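Long-range contacts in L-Ala-D/L-Glu Epimerase (Escherichia coli, PDB 1JPD), which is an epimerase of the enolase superfamily, in which an N-terminal capping domain packs against a C-terminal TIM-type barrel: residues A[50-54]-A[228-232]; A[280-286]-A[301-307]. The contacts are given in a common frame with arbitrary orientation. Residue numbers count along the deposited sequence, not the author numbering.

Interaction 1: residues A[50-54]-A[228-232]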
# COMPACT_ATOMS: atom_id res chain seq x y z
N PRO A 50 4.75 -6.29 -9.62
CA PRO A 50 5.16 -5.30 -10.63
C PRO A 50 4.04 -4.28 -10.86
O PRO A 50 2.88 -4.65 -11.10
CB PRO A 50 5.43 -6.17 -11.85
CG PRO A 50 5.94 -7.44 -11.24
CD PRO A 50 4.97 -7.66 -10.09
N TYR A 51 4.40 -3.00 -10.77
CA TYR A 51 3.45 -1.90 -10.93
C TYR A 51 3.39 -1.41 -12.37
O TYR A 51 4.26 -0.66 -12.81
CB TYR A 51 3.85 -0.73 -10.00
CG TYR A 51 2.72 0.22 -9.63
CD1 TYR A 51 1.40 -0.07 -9.95
CD2 TYR A 51 2.99 1.39 -8.92
CE1 TYR A 51 0.36 0.79 -9.57
CE2 TYR A 51 1.96 2.26 -8.54
CZ TYR A 51 0.65 1.95 -8.87
OH TYR A 51 -0.38 2.78 -8.49
N PRO A 52 2.36 -1.84 -13.12
CA PRO A 52 2.22 -1.43 -14.53
C PRO A 52 2.39 0.08 -14.71
O PRO A 52 3.21 0.53 -15.52
CB PRO A 52 0.82 -1.91 -14.90
CG PRO A 52 0.67 -3.16 -14.07
CD PRO A 52 1.24 -2.71 -12.72
N ARG A 53 1.63 0.86 -13.94
CA ARG A 53 1.67 2.31 -14.04
C ARG A 53 3.06 2.96 -13.90
O ARG A 53 3.20 4.16 -14.11
CB ARG A 53 0.71 2.95 -13.03
CG ARG A 53 0.45 4.42 -13.33
CD ARG A 53 -0.36 5.09 -12.25
NE ARG A 53 -0.50 6.53 -12.46
CZ ARG A 53 0.48 7.33 -12.87
NH1 ARG A 53 1.68 6.84 -13.14
NH2 ARG A 53 0.27 8.63 -12.98
N TYR A 54 4.08 2.17 -13.55
CA TYR A 54 5.43 2.71 -13.39
C TYR A 54 6.44 2.03 -14.31
O TYR A 54 7.65 2.09 -14.09
CB TYR A 54 5.91 2.58 -11.95
CG TYR A 54 5.21 3.49 -10.95
CD1 TYR A 54 5.41 3.35 -9.57
CD2 TYR A 54 4.36 4.51 -11.39
CE1 TYR A 54 4.78 4.20 -8.66
CE2 TYR A 54 3.73 5.37 -10.48
CZ TYR A 54 3.95 5.21 -9.13
OH TYR A 54 3.34 6.07 -8.24
N ASP A 228 -0.63 9.43 -3.36
CA ASP A 228 -0.54 8.01 -3.64
C ASP A 228 0.43 7.81 -4.80
O ASP A 228 1.59 7.49 -4.59
CB ASP A 228 -1.91 7.45 -4.00
CG ASP A 228 -1.92 5.93 -4.11
OD1 ASP A 228 -0.86 5.30 -3.89
OD2 ASP A 228 -3.00 5.36 -4.42
N GLU A 229 -0.05 8.02 -6.02
CA GLU A 229 0.81 7.87 -7.18
C GLU A 229 1.94 8.90 -7.12
O GLU A 229 3.02 8.66 -7.64
CB GLU A 229 0.03 8.02 -8.49
CG GLU A 229 -0.82 6.79 -8.87
CD GLU A 229 -2.14 6.71 -8.09
OE1 GLU A 229 -2.26 7.36 -7.02
OE2 GLU A 229 -3.06 5.99 -8.54
N SER A 230 1.69 10.04 -6.48
CA SER A 230 2.71 11.09 -6.39
C SER A 230 3.79 10.81 -5.36
O SER A 230 4.78 11.53 -5.30
CB SER A 230 2.07 12.43 -6.07
OG SER A 230 1.16 12.82 -7.08
N CYS A 231 3.61 9.78 -4.54
CA CYS A 231 4.60 9.45 -3.52
C CYS A 231 5.25 8.07 -3.68
O CYS A 231 4.58 7.05 -3.54
CB CYS A 231 3.95 9.50 -2.15
SG CYS A 231 5.03 8.83 -0.87
N HIS A 232 6.56 8.04 -3.94
CA HIS A 232 7.29 6.77 -4.08
C HIS A 232 8.29 6.57 -2.95
O HIS A 232 8.22 5.60 -2.20
CB HIS A 232 8.09 6.70 -5.37
CG HIS A 232 7.29 6.91 -6.62
ND1 HIS A 232 7.70 6.42 -7.84
CD2 HIS A 232 6.16 7.61 -6.84
CE1 HIS A 232 6.85 6.82 -8.77
NE2 HIS A 232 5.91 7.54 -8.19
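The phenol ring of Tyr54 lies over the imidazole of His232 in an offset stack, with centroids 4.2 Å apart and planes 19° from parallel. Stacked this way, the tyrosine brings its hydroxyl to the backbone beside the imidazole: Tyr54 OH donates to Glu229 O at 2.7 Å, and that oxygen sits at the edge of the Tyr54 ring, near its plane. The same carbonyl also takes a weak hydrogen bond from His232 NE2, 3.1 Å from Glu229 O, so both rings converge on one acceptor. What holds the carbonyl there is a type I beta turn from Asp228 to Cys231, closed by Cys231 N to Asp228 O at 3.1 Å.

This turn follows barrel strand 225-227, at the C-terminal end of the strands, where enolase superfamily members have their active site; residues 50-54 come from the capping domain, in the loop after strand 42-48. The contact is therefore a piece of the interface between cap and barrel. Within the cap loop, Tyr54 N bonds back to Tyr51 O at 2.9 Å, a tight bend from which Tyr51, Arg53 and Tyr54 all point at the turn. Arg53 stretches out with chi1 to chi3 all t, bringing Arg53 NE to 3.6 Å from Glu229 CG and laying one guanidinium face over Glu229 CB; its charge is met by Glu182 in a salt bridge. Tyr51 OH approaches Glu229 more loosely, 4.1 Å from Glu229 CG. Asp228 forms a salt bridge with Lys253 of helix 251-254, a residue the side chains of Tyr51 and Tyr54 also touch.

Interaction 2: residues A[280-286]-A[301-307]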
# COMPACT_ATOMS: atom_id res chain seq x y z
N LEU A 280 -2.36 -5.54 -5.15
CA LEU A 280 -3.01 -6.85 -5.09
C LEU A 280 -1.84 -7.78 -4.77
O LEU A 280 -0.80 -7.73 -5.43
CB LEU A 280 -3.63 -7.21 -6.44
CG LEU A 280 -4.91 -6.44 -6.79
CD1 LEU A 280 -5.39 -6.84 -8.16
CD2 LEU A 280 -5.97 -6.74 -5.74
N CYS A 281 -1.99 -8.63 -3.76
CA CYS A 281 -0.90 -9.50 -3.35
C CYS A 281 -1.37 -10.64 -2.45
O CYS A 281 -2.56 -10.75 -2.16
CB CYS A 281 0.13 -8.66 -2.58
SG CYS A 281 -0.61 -7.85 -1.10
N THR A 282 -0.44 -11.49 -2.03
CA THR A 282 -0.77 -12.59 -1.12
C THR A 282 -0.40 -12.10 0.27
O THR A 282 0.20 -11.03 0.41
CB THR A 282 0.04 -13.88 -1.41
OG1 THR A 282 1.38 -13.71 -0.95
CG2 THR A 282 0.04 -14.19 -2.89
N SER A 283 -0.74 -12.89 1.29
CA SER A 283 -0.43 -12.50 2.66
C SER A 283 1.05 -12.18 2.86
O SER A 283 1.41 -11.38 3.73
CB SER A 283 -0.86 -13.58 3.64
OG SER A 283 -2.27 -13.70 3.67
N ARG A 284 1.91 -12.80 2.05
CA ARG A 284 3.34 -12.58 2.16
C ARG A 284 3.71 -11.11 2.10
O ARG A 284 4.57 -10.65 2.86
CB ARG A 284 4.09 -13.35 1.06
CG ARG A 284 4.24 -14.85 1.34
CD ARG A 284 5.00 -15.55 0.21
NE ARG A 284 4.34 -15.31 -1.07
CZ ARG A 284 4.25 -16.20 -2.05
NH1 ARG A 284 4.78 -17.41 -1.90
NH2 ARG A 284 3.59 -15.89 -3.16
N ALA A 285 3.06 -10.37 1.22
CA ALA A 285 3.36 -8.95 1.07
C ALA A 285 2.81 -8.10 2.22
O ALA A 285 3.43 -7.11 2.60
CB ALA A 285 2.82 -8.43 -0.27
N ILE A 286 1.66 -8.49 2.76
CA ILE A 286 1.08 -7.73 3.86
C ILE A 286 1.98 -7.92 5.08
O ILE A 286 2.37 -6.94 5.73
CB ILE A 286 -0.35 -8.20 4.18
CG1 ILE A 286 -1.22 -8.12 2.93
CG2 ILE A 286 -0.96 -7.31 5.24
CD1 ILE A 286 -1.25 -6.73 2.29
N LEU A 301 -4.65 -2.65 3.94
CA LEU A 301 -3.89 -3.87 3.67
C LEU A 301 -4.70 -5.09 3.26
O LEU A 301 -4.19 -6.21 3.33
CB LEU A 301 -3.08 -4.25 4.91
CG LEU A 301 -2.19 -3.20 5.56
CD1 LEU A 301 -1.75 -3.68 6.95
CD2 LEU A 301 -0.98 -2.93 4.67
N ASP A 302 -5.94 -4.91 2.81
CA ASP A 302 -6.73 -6.08 2.46
C ASP A 302 -6.50 -6.65 1.05
O ASP A 302 -7.31 -7.42 0.55
CB ASP A 302 -8.24 -5.81 2.69
CG ASP A 302 -8.85 -4.87 1.66
OD1 ASP A 302 -10.08 -4.66 1.74
OD2 ASP A 302 -8.13 -4.36 0.78
N GLY A 303 -5.39 -6.28 0.43
CA GLY A 303 -5.10 -6.80 -0.90
C GLY A 303 -5.38 -8.29 -1.05
O GLY A 303 -6.03 -8.71 -2.01
N PRO A 304 -4.90 -9.13 -0.12
CA PRO A 304 -5.15 -10.57 -0.24
C PRO A 304 -6.61 -10.99 -0.38
O PRO A 304 -6.90 -11.98 -1.06
CB PRO A 304 -4.52 -11.14 1.04
CG PRO A 304 -3.38 -10.19 1.29
CD PRO A 304 -4.03 -8.84 1.03
N THR A 305 -7.54 -10.26 0.24
CA THR A 305 -8.95 -10.64 0.16
C THR A 305 -9.52 -10.53 -1.25
O THR A 305 -10.59 -11.05 -1.54
CB THR A 305 -9.85 -9.79 1.12
OG1 THR A 305 -9.86 -8.42 0.69
CG2 THR A 305 -9.34 -9.86 2.55
N TRP A 306 -8.78 -9.86 -2.14
CA TRP A 306 -9.24 -9.70 -3.51
C TRP A 306 -8.89 -10.93 -4.34
O TRP A 306 -9.33 -11.05 -5.49
CB TRP A 306 -8.61 -8.46 -4.16
CG TRP A 306 -8.97 -7.15 -3.50
CD1 TRP A 306 -8.51 -6.69 -2.29
CD2 TRP A 306 -9.89 -6.17 -3.98
NE1 TRP A 306 -9.10 -5.48 -1.99
CE2 TRP A 306 -9.95 -5.14 -3.01
CE3 TRP A 306 -10.68 -6.06 -5.13
CZ2 TRP A 306 -10.77 -4.01 -3.15
CZ3 TRP A 306 -11.50 -4.93 -5.28
CH2 TRP A 306 -11.53 -3.93 -4.29
N LEU A 307 -8.11 -11.84 -3.77
CA LEU A 307 -7.73 -13.05 -4.50
C LEU A 307 -8.67 -14.20 -4.14
O LEU A 307 -9.07 -14.33 -2.98
CB LEU A 307 -6.29 -13.45 -4.17
CG LEU A 307 -5.20 -12.38 -4.19
CD1 LEU A 307 -3.86 -13.08 -4.08
CD2 LEU A 307 -5.25 -11.58 -5.46
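On the 301-307 side Pro304 is the chief bump, and the start of helix 283-289 makes the hollow that takes it. Pro304 CG lies 3.4 Å from Ile286 CG1, 3.7 Å from Thr282 C and 3.8 Å from Ser283 N, so the ring wedges against the first turn of the helix. No hydrogen bond crosses between the segments; fit does the work, helped by a CA-H...O contact from Pro304 CA to Cys281 O at 3.2 Å. Leu307 CD1 presses on that carbonyl too, 3.3 Å from Cys281 O. Gly303 lets the two segments close to 4.7 Å between Gly303 CA and Leu280 CA: a CB there would come tightly against Cys281 SG.

At one end Ile286 CG2 lies 3.7 Å from Leu301 CB; at the other Leu280 CD2 rests on Trp306 CB at 3.5 Å, while the indole swings off to bond from Trp306 NE1 to Asp302 OD2 at 3.1 Å. Thr282 N-caps the helix, Thr282 OG1 accepting from Arg284 N at 3.2 Å.

The segments follow barrel strands 273-276 and 298-299, the first running from a loop into helix 283-289, as expected at the C-terminal end of a TIM-type barrel. The three-stranded sheet of the capping domain packs against them: Thr282 hydrogen-bonds Glu47 of strand 42-48, Leu280 touches Ala30 of strand 29-39, and Leu307 meets Trp14 of strand 6-15.

Starting from the N terminus, the chain builds the three-stranded sheet of the cap and, just after strand 42-48, lays down residues 50-54. It then runs through the cap helices and the first five barrel strands before 228-232 completes interaction 1, a loop with 173 residues between its segments. Interaction 2 opens later, after strand 273-276, and closes with only 14 residues between, carrying the rest of helix 283-289 and strand 298-299. The two are in series, neither nested nor crossed. The centres of interactions 1 and 2 lie about 17 Å apart, and the nearest atoms of interactions 1 and 2 about 7 Å apart. Interaction 1 ties cap to barrel; interaction 2 joins the start of helix 283-289 to the loop after strand 298-299, against the cap sheet.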